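Local coordinates for protein amine oxidase (Emericella nidulans, PDB 3PGB) that probably oxidises primary amines, using a bound copper ion and a topaquinone cofactor formed from one of its own tyrosines, at residues G70-E75 and T129-H133; L106-R111 and A357-D361; A147-V151 and W162-E166; T252-G257 and Y507-Y512; Y411-K417 and H441-C446. The contacts are given in a common frame with arbitrary orientation. Numbering follows the deposited sequence.

Contact 1: G70-E75 and T129-H133; sequences GLTDDE and TRHAH
R130, L71 and E75 hold the approach to helix 73-84 beside strand 131-138. The lead-in is extended: G70 at phi/psi 159/-180, where a CB would jam against the preceding carbonyl oxygen, then L71 and T72 at about -75/150, ahead of helical D73. The nearest CA pair is L71 to A132, 7.7 Å. R130 is extended (-81/141); chi1 m, chi2 t, chi3 near 102° and chi4 near -155° together bring its guanidinium edge-on to G70 and E75. R130 NH1 and R130 NH2 each donate to G70 O at 3.3 Å. A salt bridge joins R130 NH1 to E75 OE2 at 2.9 Å. E75 (chi1 m, chi2 t) also closes a capping box with the N-cap residue T72: T72 N donates to E75 OE2 at 2.8 Å, and E75 N gives a weak bond to T72 OG1 at 3.3 Å. L71, in the mt rotamer, brings CD1 to 4.5 Å from A132 CB and packs on I107 and L109 of strand 102-110.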
# COMPACT_ATOMS: atom_id res chain seq x y z
N GLY A 70 22.58 9.92 21.53
CA GLY A 70 22.17 10.28 22.88
C GLY A 70 23.32 10.33 23.86
O GLY A 70 24.48 10.08 23.49
N LEU A 71 23.00 10.64 25.11
CA LEU A 71 23.99 10.71 26.17
C LEU A 71 24.38 9.31 26.62
O LEU A 71 23.55 8.41 26.65
CB LEU A 71 23.45 11.50 27.37
CG LEU A 71 23.10 12.97 27.12
CD1 LEU A 71 22.30 13.55 28.29
CD2 LEU A 71 24.35 13.79 26.87
N THR A 72 25.65 9.12 26.97
CA THR A 72 26.06 7.90 27.65
C THR A 72 25.55 7.96 29.09
O THR A 72 25.22 9.02 29.60
CB THR A 72 27.58 7.75 27.69
OG1 THR A 72 28.15 8.85 28.41
CG2 THR A 72 28.17 7.70 26.27
N ASP A 73 25.50 6.80 29.74
CA ASP A 73 25.03 6.74 31.12
C ASP A 73 25.81 7.67 32.06
O ASP A 73 25.22 8.36 32.88
CB ASP A 73 25.09 5.30 31.62
CG ASP A 73 23.95 4.45 31.07
OD1 ASP A 73 23.20 4.95 30.20
OD2 ASP A 73 23.79 3.30 31.52
N ASP A 74 27.13 7.68 31.91
CA ASP A 74 28.00 8.51 32.74
C ASP A 74 27.69 10.00 32.55
O ASP A 74 27.54 10.74 33.52
CB ASP A 74 29.48 8.23 32.44
CG ASP A 74 29.95 6.87 32.95
OD1 ASP A 74 29.15 6.14 33.58
OD2 ASP A 74 31.14 6.52 32.73
N GLU A 75 27.60 10.43 31.29
CA GLU A 75 27.27 11.82 30.97
C GLU A 75 25.96 12.24 31.64
O GLU A 75 25.90 13.29 32.28
CB GLU A 75 27.13 12.01 29.46
CG GLU A 75 28.45 12.01 28.71
CD GLU A 75 28.26 11.97 27.20
OE1 GLU A 75 29.16 12.45 26.47
OE2 GLU A 75 27.22 11.45 26.75
N THR A 129 31.52 19.28 19.71
CA THR A 129 31.54 19.25 21.16
C THR A 129 30.15 18.90 21.63
O THR A 129 29.16 19.43 21.12
CB THR A 129 31.97 20.61 21.76
OG1 THR A 129 33.28 20.95 21.30
CG2 THR A 129 31.96 20.56 23.29
N ARG A 130 30.06 17.99 22.59
CA ARG A 130 28.76 17.54 23.07
C ARG A 130 28.20 18.53 24.07
O ARG A 130 28.95 19.08 24.88
CB ARG A 130 28.85 16.17 23.74
CG ARG A 130 29.62 15.13 22.94
CD ARG A 130 29.23 13.72 23.36
NE ARG A 130 28.31 13.13 22.40
CZ ARG A 130 27.43 12.17 22.65
NH1 ARG A 130 27.31 11.64 23.87
NH2 ARG A 130 26.65 11.74 21.66
N HIS A 131 26.89 18.76 23.99
CA HIS A 131 26.15 19.52 25.00
C HIS A 131 24.88 18.78 25.35
O HIS A 131 24.32 18.07 24.50
CB HIS A 131 25.78 20.91 24.48
CG HIS A 131 26.94 21.69 23.96
ND1 HIS A 131 27.64 22.60 24.73
CD2 HIS A 131 27.53 21.70 22.74
CE1 HIS A 131 28.61 23.13 24.01
NE2 HIS A 131 28.56 22.60 22.79
N ALA A 132 24.43 18.93 26.58
CA ALA A 132 23.16 18.35 27.01
C ALA A 132 22.03 19.36 26.81
O ALA A 132 22.23 20.57 26.95
CB ALA A 132 23.24 17.92 28.47
N HIS A 133 20.87 18.85 26.42
CA HIS A 133 19.63 19.61 26.45
C HIS A 133 18.89 19.18 27.72
O HIS A 133 18.68 17.99 27.94
CB HIS A 133 18.80 19.33 25.19
CG HIS A 133 17.40 19.87 25.25
ND1 HIS A 133 16.32 19.17 24.75
CD2 HIS A 133 16.91 21.03 25.74
CE1 HIS A 133 15.22 19.88 24.94
NE2 HIS A 133 15.55 21.01 25.54

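Contact 2: L106-R111 and A357-D361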
# COMPACT_ATOMS: atom_id res chain seq x y z
N LEU A 106 13.72 16.41 31.93
CA LEU A 106 14.48 15.69 30.92
C LEU A 106 15.95 16.09 30.91
O LEU A 106 16.28 17.25 31.09
CB LEU A 106 13.88 15.93 29.54
CG LEU A 106 14.53 15.19 28.36
CD1 LEU A 106 14.42 13.69 28.53
CD2 LEU A 106 13.91 15.64 27.05
N ILE A 107 16.81 15.10 30.69
CA ILE A 107 18.22 15.33 30.39
C ILE A 107 18.55 14.46 29.20
O ILE A 107 18.40 13.23 29.25
CB ILE A 107 19.14 14.94 31.57
CG1 ILE A 107 18.73 15.67 32.85
CG2 ILE A 107 20.57 15.27 31.24
CD1 ILE A 107 19.55 15.27 34.06
N GLU A 108 18.98 15.08 28.11
CA GLU A 108 19.29 14.37 26.88
C GLU A 108 20.41 15.07 26.12
O GLU A 108 20.79 16.18 26.46
CB GLU A 108 18.06 14.27 25.98
CG GLU A 108 17.56 15.63 25.46
CD GLU A 108 16.48 15.51 24.41
OE1 GLU A 108 15.90 14.41 24.27
OE2 GLU A 108 16.23 16.53 23.72
N LEU A 109 20.93 14.40 25.09
CA LEU A 109 21.93 14.99 24.23
C LEU A 109 21.26 16.07 23.41
O LEU A 109 20.22 15.84 22.79
CB LEU A 109 22.55 13.95 23.28
CG LEU A 109 23.59 14.49 22.29
CD1 LEU A 109 24.86 14.90 23.02
CD2 LEU A 109 23.91 13.45 21.20
N HIS A 110 21.85 17.26 23.41
CA HIS A 110 21.46 18.27 22.45
C HIS A 110 22.08 17.84 21.14
O HIS A 110 23.30 17.69 21.06
CB HIS A 110 21.97 19.64 22.86
CG HIS A 110 21.71 20.70 21.84
ND1 HIS A 110 20.48 21.30 21.68
CD2 HIS A 110 22.52 21.27 20.91
CE1 HIS A 110 20.55 22.19 20.71
NE2 HIS A 110 21.78 22.19 20.23
N ARG A 111 21.26 17.63 20.11
CA ARG A 111 21.78 17.22 18.81
C ARG A 111 22.54 18.37 18.16
O ARG A 111 22.06 19.51 18.17
CB ARG A 111 20.67 16.74 17.88
CG ARG A 111 20.31 15.30 18.10
CD ARG A 111 19.01 14.93 17.42
NE ARG A 111 18.52 13.64 17.89
CZ ARG A 111 17.31 13.14 17.62
NH1 ARG A 111 16.46 13.82 16.87
NH2 ARG A 111 16.96 11.96 18.10
N ALA A 357 19.45 7.04 15.86
CA ALA A 357 19.34 7.99 16.97
C ALA A 357 18.03 7.75 17.69
O ALA A 357 17.11 7.16 17.13
CB ALA A 357 19.42 9.41 16.46
N PHE A 358 17.94 8.21 18.93
CA PHE A 358 16.76 7.95 19.75
C PHE A 358 16.59 8.97 20.87
O PHE A 358 17.51 9.17 21.66
CB PHE A 358 16.85 6.55 20.35
CG PHE A 358 15.55 6.02 20.88
CD1 PHE A 358 15.19 6.20 22.20
CD2 PHE A 358 14.70 5.32 20.04
CE1 PHE A 358 13.99 5.70 22.68
CE2 PHE A 358 13.50 4.82 20.51
CZ PHE A 358 13.14 5.01 21.84
N ASN A 359 15.42 9.61 20.94
CA ASN A 359 15.13 10.53 22.04
C ASN A 359 13.79 10.26 22.71
O ASN A 359 13.02 9.40 22.27
CB ASN A 359 15.25 12.00 21.59
CG ASN A 359 14.26 12.37 20.51
OD1 ASN A 359 13.18 11.79 20.38
ND2 ASN A 359 14.62 13.38 19.72
N ARG A 360 13.54 10.97 23.81
CA ARG A 360 12.30 10.88 24.58
C ARG A 360 11.08 11.36 23.79
O ARG A 360 10.03 10.74 23.84
CB ARG A 360 12.47 11.65 25.92
CG ARG A 360 11.32 12.58 26.39
CD ARG A 360 10.15 11.82 26.93
NE ARG A 360 9.30 12.58 27.86
CZ ARG A 360 8.40 13.50 27.52
NH1 ARG A 360 8.23 13.88 26.26
NH2 ARG A 360 7.67 14.08 28.46
N ASP A 361 11.23 12.44 23.04
CA ASP A 361 10.08 13.06 22.37
C ASP A 361 9.51 12.21 21.24
O ASP A 361 8.32 11.89 21.24
CB ASP A 361 10.44 14.44 21.83
CG ASP A 361 10.82 15.43 22.92
OD1 ASP A 361 10.50 15.19 24.11
OD2 ASP A 361 11.43 16.47 22.57
O HOH W 1 16.68 15.22 20.86
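Coming along strand 352-359, A357 is met first: its CB lies 3.9 Å from R111 NH2, the tip of an arginine stretched across from just beyond strand 102-110. F358 turns its CB away. At N359 the segments come nearest, its CA 7.4 Å from that of E108, too far for sheet pairing. N359 ND2 sits over the face of the R111 guanidinium, 3.2 Å from R111 NH2; both are donors, so they touch without bonding. N359 ND2 donates to a water at 3.0 Å, which in turn donates to E108 OE2 at 3.2 Å, while N359 OD1 accepts from T362 N. E108 OE2 is chiefly the partner of H133. R360 lays its CB 3.8 Å from L106 CD1, and R360 NH1 makes a salt bridge to D361 OD1 at 3.4 Å; D361 also pairs with R135. R360 and D361 lie in the turn of hairpin 352-359/363-371, where the large catalytic beta sheet docks, partly through water, on the small N-terminal antiparallel sheet, a domain interface.

Contact 3: A147-V151 and W162-E166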
# COMPACT_ATOMS: atom_id res chain seq x y z
N ALA A 147 11.26 24.84 31.24
CA ALA A 147 12.43 25.60 30.83
C ALA A 147 13.43 24.74 30.05
O ALA A 147 14.04 23.84 30.61
CB ALA A 147 13.10 26.21 32.05
N ASP A 148 13.57 25.04 28.75
CA ASP A 148 14.61 24.43 27.92
C ASP A 148 15.94 25.17 28.13
O ASP A 148 16.02 26.38 27.91
CB ASP A 148 14.22 24.49 26.44
CG ASP A 148 13.07 23.56 26.09
OD1 ASP A 148 12.02 24.05 25.62
OD2 ASP A 148 13.22 22.33 26.26
N ILE A 149 16.98 24.44 28.54
CA ILE A 149 18.32 25.01 28.73
C ILE A 149 19.40 24.14 28.07
O ILE A 149 19.13 23.00 27.70
CB ILE A 149 18.64 25.22 30.24
CG1 ILE A 149 18.67 23.88 30.99
CG2 ILE A 149 17.61 26.11 30.89
CD1 ILE A 149 19.03 24.00 32.46
N LEU A 150 20.60 24.69 27.90
CA LEU A 150 21.76 23.94 27.39
C LEU A 150 22.80 23.79 28.49
O LEU A 150 23.20 24.79 29.09
CB LEU A 150 22.42 24.65 26.21
CG LEU A 150 22.01 24.31 24.78
CD1 LEU A 150 23.06 24.86 23.81
CD2 LEU A 150 21.82 22.82 24.57
N VAL A 151 23.26 22.56 28.72
CA VAL A 151 24.33 22.31 29.69
C VAL A 151 25.56 21.78 28.96
O VAL A 151 25.52 20.71 28.34
CB VAL A 151 23.89 21.32 30.77
CG1 VAL A 151 25.05 20.99 31.69
CG2 VAL A 151 22.71 21.89 31.56
N TRP A 162 25.47 26.52 32.17
CA TRP A 162 24.12 26.39 31.62
C TRP A 162 23.63 27.73 31.10
O TRP A 162 24.12 28.78 31.51
CB TRP A 162 23.13 25.81 32.63
CG TRP A 162 22.61 26.74 33.68
CD1 TRP A 162 23.10 26.92 34.94
CD2 TRP A 162 21.45 27.58 33.59
NE1 TRP A 162 22.34 27.83 35.63
CE2 TRP A 162 21.32 28.25 34.83
CE3 TRP A 162 20.51 27.84 32.59
CZ2 TRP A 162 20.29 29.16 35.08
CZ3 TRP A 162 19.49 28.74 32.84
CH2 TRP A 162 19.39 29.40 34.08
N GLU A 163 22.67 27.69 30.18
CA GLU A 163 22.02 28.90 29.68
C GLU A 163 20.67 28.57 29.07
O GLU A 163 20.42 27.42 28.70
CB GLU A 163 22.91 29.62 28.65
CG GLU A 163 23.23 28.81 27.39
CD GLU A 163 24.20 29.52 26.44
OE1 GLU A 163 24.05 29.35 25.20
OE2 GLU A 163 25.11 30.24 26.92
N PRO A 164 19.79 29.57 28.96
CA PRO A 164 18.54 29.39 28.23
C PRO A 164 18.78 28.95 26.78
O PRO A 164 19.79 29.33 26.18
CB PRO A 164 17.91 30.79 28.26
CG PRO A 164 18.48 31.43 29.47
CD PRO A 164 19.88 30.92 29.55
N LEU A 165 17.87 28.13 26.25
CA LEU A 165 17.94 27.66 24.87
C LEU A 165 16.73 28.19 24.12
O LEU A 165 15.61 27.76 24.39
CB LEU A 165 17.94 26.12 24.84
CG LEU A 165 17.96 25.44 23.46
CD1 LEU A 165 19.20 25.83 22.70
CD2 LEU A 165 17.86 23.93 23.58
N GLU A 166 16.94 29.12 23.20
CA GLU A 166 15.84 29.57 22.33
C GLU A 166 16.19 29.54 20.84
O GLU A 166 15.40 29.99 20.02
CB GLU A 166 15.35 30.96 22.74
CG GLU A 166 16.27 32.13 22.39
CD GLU A 166 15.60 33.49 22.55
OE1 GLU A 166 16.06 34.45 21.89
OE2 GLU A 166 14.61 33.60 23.33
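Two strands of a hairpin twist past each other here at 143°, 4.6 Å apart at closest approach. Three backbone bonds set the register: E163 N to L150 O (3.1 Å), L150 N to E163 O (2.9 Å) and L165 N to D148 O (3.0 Å). L150 and E163 are the hydrogen-bonded pair, with V151–W162 and I149–P164 non-hydrogen-bonded pairs to either side. In that position P164, which has no amide hydrogen, costs the ladder nothing. The bumps fall on two faces. On one, W162 sets its CB 4.1 Å from V151 CG2 and carries its indole across to I149, W162 CE3 lying 3.8 Å from I149 CG2. On the other, L165 swings back toward the first strand just past the end of its own, and its CD1 nestles 3.8 Å from L150 CG; E163 CG lies 4.4 Å from L150 CB. The CA-to-CB bond of P164 points away from the other strand. Strand 145-152 is also paired with 131-138, while W82 of helix 73-84 packs on V151 and W162, whose NE1 bonds E88; D148 reaches out to H133 and H660, and L165 packs on H133.

Contact 4: T252-G257 and Y507-Y512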
# COMPACT_ATOMS: atom_id res chain seq x y z
N THR A 252 -10.56 2.86 27.95
CA THR A 252 -10.91 3.78 26.86
C THR A 252 -12.10 3.29 26.01
O THR A 252 -12.59 4.04 25.19
CB THR A 252 -9.69 4.09 25.94
OG1 THR A 252 -9.37 2.95 25.14
CG2 THR A 252 -8.47 4.51 26.76
N LEU A 253 -12.54 2.05 26.22
CA LEU A 253 -13.81 1.55 25.66
C LEU A 253 -15.02 1.68 26.60
O LEU A 253 -16.08 1.16 26.28
CB LEU A 253 -13.68 0.07 25.28
CG LEU A 253 -12.63 -0.29 24.22
CD1 LEU A 253 -12.73 -1.77 23.90
CD2 LEU A 253 -12.79 0.56 22.97
N LEU A 254 -14.87 2.37 27.73
CA LEU A 254 -15.91 2.40 28.76
C LEU A 254 -16.37 3.80 29.20
O LEU A 254 -16.49 4.07 30.39
CB LEU A 254 -15.40 1.63 29.99
CG LEU A 254 -14.87 0.21 29.74
CD1 LEU A 254 -14.31 -0.38 31.03
CD2 LEU A 254 -15.95 -0.69 29.13
N PRO A 255 -16.67 4.70 28.23
CA PRO A 255 -17.20 6.01 28.61
C PRO A 255 -18.59 5.91 29.24
O PRO A 255 -19.31 4.95 28.95
CB PRO A 255 -17.27 6.75 27.27
CG PRO A 255 -17.42 5.68 26.25
CD PRO A 255 -16.64 4.51 26.77
N LEU A 256 -18.96 6.87 30.08
CA LEU A 256 -20.24 6.81 30.81
C LEU A 256 -21.22 7.95 30.49
O LEU A 256 -22.42 7.81 30.71
CB LEU A 256 -20.01 6.72 32.31
CG LEU A 256 -19.30 5.46 32.82
CD1 LEU A 256 -19.28 5.46 34.34
CD2 LEU A 256 -19.96 4.19 32.28
N GLY A 257 -20.72 9.08 30.00
CA GLY A 257 -21.56 10.08 29.33
C GLY A 257 -22.04 11.24 30.18
O GLY A 257 -23.01 11.92 29.81
N TYR A 507 -6.17 -0.01 21.62
CA TYR A 507 -7.53 0.37 21.97
C TYR A 507 -7.88 1.73 21.41
O TYR A 507 -7.07 2.65 21.44
CB TYR A 507 -7.70 0.42 23.49
CG TYR A 507 -7.90 -0.94 24.11
CD1 TYR A 507 -6.83 -1.66 24.60
CD2 TYR A 507 -9.16 -1.50 24.20
CE1 TYR A 507 -7.01 -2.91 25.17
CE2 TYR A 507 -9.35 -2.74 24.77
CZ TYR A 507 -8.27 -3.44 25.25
OH TYR A 507 -8.44 -4.68 25.81
N ILE A 508 -9.09 1.86 20.89
CA ILE A 508 -9.57 3.14 20.44
C ILE A 508 -9.98 3.96 21.67
O ILE A 508 -10.31 3.39 22.71
CB ILE A 508 -10.75 3.01 19.44
CG1 ILE A 508 -12.02 2.48 20.11
CG2 ILE A 508 -10.35 2.12 18.27
CD1 ILE A 508 -13.26 2.48 19.20
N GLN A 509 -9.92 5.28 21.56
CA GLN A 509 -10.51 6.12 22.58
C GLN A 509 -11.96 6.35 22.19
O GLN A 509 -12.26 7.08 21.24
CB GLN A 509 -9.78 7.45 22.76
CG GLN A 509 -10.26 8.17 24.00
CD GLN A 509 -9.45 9.39 24.31
OE1 GLN A 509 -9.90 10.51 24.08
NE2 GLN A 509 -8.25 9.19 24.83
N SER A 510 -12.84 5.71 22.96
CA SER A 510 -14.24 5.57 22.63
C SER A 510 -15.02 6.85 22.90
O SER A 510 -14.46 7.83 23.38
CB SER A 510 -14.81 4.42 23.46
OG SER A 510 -16.14 4.14 23.14
N ALA A 511 -16.30 6.84 22.56
CA ALA A 511 -17.21 7.94 22.87
C ALA A 511 -18.55 7.36 23.30
O ALA A 511 -18.95 6.31 22.81
CB ALA A 511 -17.39 8.84 21.66
N TYR A 512 -19.23 8.04 24.22
CA TYR A 512 -20.56 7.61 24.67
C TYR A 512 -21.54 7.74 23.52
O TYR A 512 -21.47 8.69 22.74
CB TYR A 512 -21.03 8.42 25.88
CG TYR A 512 -22.16 7.78 26.65
CD1 TYR A 512 -21.96 6.60 27.37
CD2 TYR A 512 -23.43 8.34 26.66
CE1 TYR A 512 -22.99 6.00 28.08
CE2 TYR A 512 -24.47 7.75 27.36
CZ TYR A 512 -24.25 6.58 28.07
OH TYR A 512 -25.28 6.01 28.76
O HOH W 2 -24.78 7.09 31.22
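The two segments run side by side in the same direction, T252 by Q509 (CA atoms 4.9 Å apart), L253 by S510 (5.1 Å) and G257 by Y512 (5.4 Å), without forming a sheet. This is a domain interface: residues 252-257 pass from a 3-10 turn into strand 255-263 of a five-stranded antiparallel sheet, probably the D3 domain of copper amine oxidases, while 507-512 is mostly catalytic-domain loop. T252 makes both direct bonds: T252 O accepts from S510 N at 2.8 Å, though that oxygen is modelled too close to a neighbour, and T252 OG1 donates to I508 O at 2.6 Å. L253 then wedges between Y507 and I508, L253 CD1 3.6 Å from Y507 CD2 at the ring edge and L253 CD2 3.5 Å from I508 CG1. I508 backs the metal site, its side chain about 4 Å from that of H698 and about 6 Å from the copper. Y507 OH bonds A311 O, and the ring meets H459 of the second subunit edge-to-face. P255 CB packs 4.3 Å from Y512 CB. G257 lays its CA over the face of the Y512 ring in a CH-pi contact, 3.9 Å from the centroid; an ideal CB there would clash, 2.4 Å from Y512 CD2, so only glycine fits this close. Y512 OH also pairs with K303 O, and one water donates to Y512 OH at 2.7 Å and to L256 O at 2.5 Å.

Contact 5: Y411-K417 and H441-C446; sequences YAFELLK and HVDSLC
Two carboxylates crowd together in a largely buried place: E414 OE2 and D443 OD1 are 4.0 Å apart, with K417 answering both. K417 (chi1 m, chi2 t, chi3 t) donates from NZ to D443 OD1 at 2.7 Å in a salt bridge and makes a long one from NZ to E414 OE2 at 3.7 Å; E414 (chi1 t, chi2 t) is bonded through OE1 to G775 N. Build 411-417 without regular structure: an inverse gamma turn centred on A412 (-87/67), then extended from F413 onward. The other segment corners at V442, D443 and again at L445, D443 being left-handed at 50/59. CA atoms pair F413 with H441 at 5.6 Å and E414 with S444 at 4.2 Å, and L415 N donates to D443 O at 3.0 Å. S444 and L445 make a classic beta bulge in strand 437-451 of the catalytic domain, against strand 426-434; S444 OG donates to H441 O at 2.7 Å. F413 (chi1 m) sets its ring edge toward the face of H441 (chi1 m) in an offset edge-to-face pair, centroids 5.3 Å apart and planes at 81°. L415, rotamer mt, puts CD1 4.0 Å from CB of C446, whose sulfur is disulfide-bonded to C421.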
# COMPACT_ATOMS: atom_id res chain seq x y z
N TYR A 411 7.69 4.91 25.93
CA TYR A 411 6.77 3.80 25.72
C TYR A 411 7.18 2.94 24.52
O TYR A 411 6.35 2.26 23.94
CB TYR A 411 5.35 4.33 25.55
CG TYR A 411 4.97 5.29 26.65
CD1 TYR A 411 4.65 4.83 27.92
CD2 TYR A 411 4.96 6.66 26.43
CE1 TYR A 411 4.32 5.70 28.94
CE2 TYR A 411 4.62 7.55 27.44
CZ TYR A 411 4.30 7.06 28.69
OH TYR A 411 3.97 7.93 29.70
N ALA A 412 8.47 2.97 24.18
CA ALA A 412 9.02 2.08 23.17
C ALA A 412 9.43 0.76 23.84
O ALA A 412 10.61 0.43 23.91
CB ALA A 412 10.20 2.73 22.47
N PHE A 413 8.44 0.01 24.33
CA PHE A 413 8.67 -1.17 25.15
C PHE A 413 9.35 -2.31 24.39
O PHE A 413 9.45 -2.28 23.17
CB PHE A 413 7.35 -1.69 25.72
CG PHE A 413 6.65 -0.73 26.63
CD1 PHE A 413 7.31 -0.20 27.74
CD2 PHE A 413 5.33 -0.36 26.40
CE1 PHE A 413 6.66 0.69 28.60
CE2 PHE A 413 4.67 0.52 27.26
CZ PHE A 413 5.33 1.04 28.35
N GLU A 414 9.82 -3.31 25.13
CA GLU A 414 10.44 -4.49 24.52
C GLU A 414 9.43 -5.18 23.60
O GLU A 414 8.25 -5.28 23.92
CB GLU A 414 10.92 -5.45 25.62
CG GLU A 414 11.52 -6.78 25.12
CD GLU A 414 12.18 -7.59 26.24
OE1 GLU A 414 11.92 -7.31 27.43
OE2 GLU A 414 12.95 -8.52 25.92
N LEU A 415 9.92 -5.64 22.45
CA LEU A 415 9.08 -6.31 21.45
C LEU A 415 8.91 -7.79 21.79
O LEU A 415 9.80 -8.39 22.40
CB LEU A 415 9.71 -6.16 20.06
CG LEU A 415 9.95 -4.72 19.60
CD1 LEU A 415 10.61 -4.70 18.24
CD2 LEU A 415 8.65 -3.94 19.58
N LEU A 416 7.78 -8.37 21.40
CA LEU A 416 7.62 -9.82 21.51
C LEU A 416 8.30 -10.45 20.32
O LEU A 416 7.89 -10.26 19.17
CB LEU A 416 6.14 -10.22 21.56
CG LEU A 416 5.33 -9.74 22.77
CD1 LEU A 416 3.98 -10.44 22.79
CD2 LEU A 416 6.07 -10.00 24.09
N LYS A 417 9.36 -11.21 20.59
CA LYS A 417 10.16 -11.82 19.54
C LYS A 417 9.36 -12.88 18.81
O LYS A 417 8.62 -13.64 19.43
CB LYS A 417 11.44 -12.42 20.11
CG LYS A 417 12.39 -11.38 20.64
CD LYS A 417 13.44 -11.95 21.57
CE LYS A 417 14.43 -10.87 21.97
NZ LYS A 417 14.58 -10.79 23.44
N HIS A 441 14.81 0.01 27.71
CA HIS A 441 13.88 -0.94 27.11
C HIS A 441 14.70 -1.95 26.33
O HIS A 441 15.22 -1.65 25.26
CB HIS A 441 12.92 -0.23 26.15
CG HIS A 441 11.95 0.69 26.84
ND1 HIS A 441 11.23 0.30 27.95
CD2 HIS A 441 11.58 1.96 26.57
CE1 HIS A 441 10.45 1.30 28.33
NE2 HIS A 441 10.64 2.32 27.51
N VAL A 442 14.81 -3.16 26.89
CA VAL A 442 15.64 -4.20 26.29
C VAL A 442 14.98 -4.68 25.01
O VAL A 442 13.78 -4.94 25.00
CB VAL A 442 15.83 -5.39 27.25
CG1 VAL A 442 16.57 -6.53 26.54
CG2 VAL A 442 16.59 -4.95 28.48
N ASP A 443 15.75 -4.80 23.94
CA ASP A 443 15.26 -5.35 22.68
C ASP A 443 13.96 -4.68 22.27
O ASP A 443 12.91 -5.32 22.12
CB ASP A 443 15.08 -6.86 22.81
CG ASP A 443 16.37 -7.59 23.16
OD1 ASP A 443 16.29 -8.71 23.70
OD2 ASP A 443 17.46 -7.05 22.88
N SER A 444 14.04 -3.36 22.10
CA SER A 444 12.91 -2.54 21.67
C SER A 444 13.03 -2.10 20.21
O SER A 444 12.03 -1.76 19.60
CB SER A 444 12.75 -1.34 22.59
OG SER A 444 14.01 -0.83 22.99
N LEU A 445 14.24 -2.08 19.66
CA LEU A 445 14.42 -1.95 18.21
C LEU A 445 14.65 -3.34 17.64
O LEU A 445 15.22 -4.20 18.31
CB LEU A 445 15.61 -1.07 17.86
CG LEU A 445 15.54 0.42 18.16
CD1 LEU A 445 16.87 1.10 17.84
CD2 LEU A 445 14.40 1.09 17.40
N CYS A 446 14.21 -3.56 16.40
CA CYS A 446 14.59 -4.78 15.71
C CYS A 446 15.07 -4.49 14.29
O CYS A 446 14.70 -3.48 13.68
CB CYS A 446 13.45 -5.81 15.72
SG CYS A 446 12.06 -5.48 14.64

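Contacts 1, 2 and 3 share the small N-terminal sheet: strand 131-138 in contact 1 bonds through its backbone both to strand 102-110 of contact 2 and to strand 145-152 of contact 3, and the H133 side chain ties E108 to D148. Contact 1 lies at the surface and relies on charge and capping, contact 3 on backbone pairing with apolar faces, and contact 2, partly buried, on water and loose polar touches where domains meet. Contact 5, buried in the catalytic domain, touches contact 2 where F358 CZ lies 3.8 Å from A412 CB. Contact 4, also buried but mostly apolar, is remote, its centre about 41 Å from that of contact 1.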